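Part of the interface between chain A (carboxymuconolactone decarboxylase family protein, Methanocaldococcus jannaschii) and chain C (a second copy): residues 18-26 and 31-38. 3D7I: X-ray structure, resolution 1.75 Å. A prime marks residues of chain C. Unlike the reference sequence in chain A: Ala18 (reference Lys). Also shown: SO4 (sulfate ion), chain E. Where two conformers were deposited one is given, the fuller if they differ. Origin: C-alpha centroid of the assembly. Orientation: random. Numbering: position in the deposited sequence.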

# COMPACT_ATOMS: atom_id res chain seq x y z
N ALA A 18 -2.38 8.98 -28.66
CA ALA A 18 -0.92 8.78 -28.80
C ALA A 18 -0.51 7.30 -28.88
O ALA A 18 0.47 6.96 -29.54
CB ALA A 18 -0.22 9.44 -27.61
N TYR A 19 -1.26 6.45 -28.18
CA TYR A 19 -0.90 5.04 -28.00
C TYR A 19 -2.08 4.13 -28.33
O TYR A 19 -2.62 3.47 -27.44
CB TYR A 19 -0.41 4.81 -26.56
CG TYR A 19 0.68 5.78 -26.18
CD1 TYR A 19 1.88 5.80 -26.88
CD2 TYR A 19 0.52 6.67 -25.12
CE1 TYR A 19 2.89 6.72 -26.55
CE2 TYR A 19 1.51 7.59 -24.80
CZ TYR A 19 2.68 7.60 -25.50
OH TYR A 19 3.68 8.50 -25.16
N PRO A 20 -2.44 4.05 -29.65
CA PRO A 20 -3.70 3.38 -29.97
C PRO A 20 -3.74 1.88 -29.62
O PRO A 20 -4.79 1.40 -29.19
CB PRO A 20 -3.87 3.63 -31.46
CG PRO A 20 -2.45 3.80 -31.99
CD PRO A 20 -1.77 4.56 -30.86
N ASP A 21 -2.62 1.17 -29.76
CA ASP A 21 -2.61 -0.26 -29.40
C ASP A 21 -2.84 -0.43 -27.89
O ASP A 21 -3.61 -1.29 -27.45
CB ASP A 21 -1.30 -0.92 -29.80
CG ASP A 21 -1.16 -1.16 -31.28
OD1 ASP A 21 -2.09 -0.93 -32.07
OD2 ASP A 21 -0.05 -1.59 -31.67
N LEU A 22 -2.16 0.38 -27.08
CA LEU A 22 -2.32 0.31 -25.62
C LEU A 22 -3.76 0.66 -25.24
O LEU A 22 -4.38 -0.03 -24.45
CB LEU A 22 -1.35 1.28 -24.97
CG LEU A 22 -1.31 1.28 -23.43
CD1 LEU A 22 -0.87 -0.10 -22.93
CD2 LEU A 22 -0.37 2.39 -23.00
N TYR A 23 -4.31 1.71 -25.86
CA TYR A 23 -5.68 2.13 -25.63
C TYR A 23 -6.67 0.99 -25.97
O TYR A 23 -7.55 0.66 -25.18
CB TYR A 23 -6.02 3.38 -26.44
CG TYR A 23 -7.49 3.68 -26.37
CD1 TYR A 23 -8.04 4.23 -25.23
CD2 TYR A 23 -8.32 3.38 -27.42
CE1 TYR A 23 -9.41 4.46 -25.15
CE2 TYR A 23 -9.67 3.58 -27.35
CZ TYR A 23 -10.21 4.15 -26.21
OH TYR A 23 -11.57 4.35 -26.14
N ASP A 24 -6.43 0.35 -27.11
CA ASP A 24 -7.26 -0.75 -27.58
C ASP A 24 -7.29 -1.88 -26.56
O ASP A 24 -8.36 -2.39 -26.21
CB ASP A 24 -6.71 -1.28 -28.91
CG ASP A 24 -7.49 -2.47 -29.44
OD1 ASP A 24 -8.64 -2.28 -29.88
OD2 ASP A 24 -6.96 -3.59 -29.42
N ILE A 25 -6.11 -2.28 -26.08
CA ILE A 25 -6.08 -3.38 -25.09
C ILE A 25 -6.71 -2.97 -23.75
O ILE A 25 -7.40 -3.79 -23.10
CB ILE A 25 -4.68 -4.01 -24.94
CG1 ILE A 25 -4.79 -5.35 -24.18
CG2 ILE A 25 -3.72 -3.07 -24.23
CD1 ILE A 25 -5.66 -6.38 -24.87
N ILE A 26 -6.54 -1.71 -23.35
CA ILE A 26 -7.18 -1.21 -22.15
C ILE A 26 -8.71 -1.30 -22.22
O ILE A 26 -9.37 -1.76 -21.29
CB ILE A 26 -6.75 0.24 -21.86
CG1 ILE A 26 -5.29 0.25 -21.32
CG2 ILE A 26 -7.73 0.89 -20.91
CD1 ILE A 26 -4.68 1.63 -21.26
N ASP C 31 2.12 -8.19 -23.63
CA ASP C 31 2.91 -8.00 -24.84
C ASP C 31 2.93 -6.54 -25.25
O ASP C 31 3.99 -6.03 -25.65
CB ASP C 31 2.40 -8.91 -25.96
CG ASP C 31 2.66 -10.41 -25.68
OD1 ASP C 31 3.36 -10.75 -24.69
OD2 ASP C 31 2.11 -11.23 -26.44
N THR C 32 1.80 -5.86 -25.13
CA THR C 32 1.69 -4.46 -25.52
C THR C 32 2.44 -3.55 -24.54
O THR C 32 3.20 -2.62 -24.93
CB THR C 32 0.23 -4.06 -25.65
OG1 THR C 32 -0.39 -4.90 -26.65
CG2 THR C 32 0.10 -2.61 -26.11
N VAL C 33 2.27 -3.81 -23.24
CA VAL C 33 3.00 -3.07 -22.22
C VAL C 33 4.49 -3.09 -22.51
O VAL C 33 5.16 -2.06 -22.43
CB VAL C 33 2.68 -3.59 -20.81
CG1 VAL C 33 3.80 -3.25 -19.77
CG2 VAL C 33 1.32 -3.03 -20.37
N PHE C 34 5.01 -4.27 -22.84
CA PHE C 34 6.43 -4.49 -22.98
C PHE C 34 6.90 -4.25 -24.42
O PHE C 34 8.00 -4.64 -24.80
CB PHE C 34 6.83 -5.88 -22.45
CG PHE C 34 6.87 -5.98 -20.96
CD1 PHE C 34 7.69 -5.13 -20.23
CD2 PHE C 34 6.10 -6.91 -20.27
CE1 PHE C 34 7.75 -5.20 -18.83
CE2 PHE C 34 6.16 -6.99 -18.88
CZ PHE C 34 6.98 -6.13 -18.16
N THR C 35 6.04 -3.64 -25.24
CA THR C 35 6.46 -3.12 -26.54
C THR C 35 6.56 -1.61 -26.38
O THR C 35 5.67 -0.86 -26.76
CB THR C 35 5.51 -3.54 -27.64
OG1 THR C 35 5.38 -4.97 -27.63
CG2 THR C 35 6.04 -3.11 -29.04
N GLY C 36 7.66 -1.16 -25.81
CA GLY C 36 7.86 0.24 -25.57
C GLY C 36 8.09 1.02 -26.85
O GLY C 36 8.55 0.47 -27.86
N LYS C 37 7.77 2.30 -26.81
CA LYS C 37 8.04 3.20 -27.94
C LYS C 37 9.50 3.58 -28.01
O LYS C 37 10.04 3.77 -29.11
CB LYS C 37 7.12 4.41 -27.84
CG LYS C 37 5.63 4.00 -27.81
N THR C 38 10.16 3.68 -26.87
CA THR C 38 11.53 4.07 -26.81
C THR C 38 12.37 3.26 -25.82
O THR C 38 13.51 2.90 -26.14
CB THR C 38 11.66 5.60 -26.55
OG1 THR C 38 13.03 5.97 -26.66
CG2 THR C 38 11.13 6.01 -25.20
S SO4 E . 1.10 1.84 -28.88
O1 SO4 E . 0.33 1.74 -27.69
O2 SO4 E . 1.83 0.59 -29.07
O3 SO4 E . 0.24 2.08 -30.07
O4 SO4 E . 1.99 2.97 -28.72

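Where the two copies meet here, the first turns of a chain A helix lie against the last turn of a chain C helix and the loop that follows it. The contact buries 211 Å² and contains no hydrogen bond among the modelled atoms, so packing carries it. Tyr19, at the N-cap position, directs its CA-to-CB bond toward chain C, and its ring atom CE1 comes 4.1 Å from CG of Lys37′, whose side chain is modelled only to that carbon. Past Pro20, the helix start presents free amides to a sulfate ion, probably from the crystallisation liquor: Asp21 N donates to SO4 O3 at 3.0 Å and Leu22 N to SO4 O1 at 2.9 Å, as suits an anion at a helix N terminus. The ion also nears chain C, with its O4 3.9 Å from Lys37′ CG.

Thr32′ is the centre of the packing. Its methyl CG2 lies 4.1 Å from Asp21 C and 3.8 Å from Leu22 CA, close against the helix backbone, while its OG1 is hydrogen-bonded elsewhere in the structure. Leu22 points sideways at CB, but its end comes nearer, placing CD1 4.5 Å from Val33′ CG2 in an apolar contact. One turn after Asp21, Ile25 CG2 reaches Thr32′ CG2 at 4.3 Å, extending the apolar surface around that methyl.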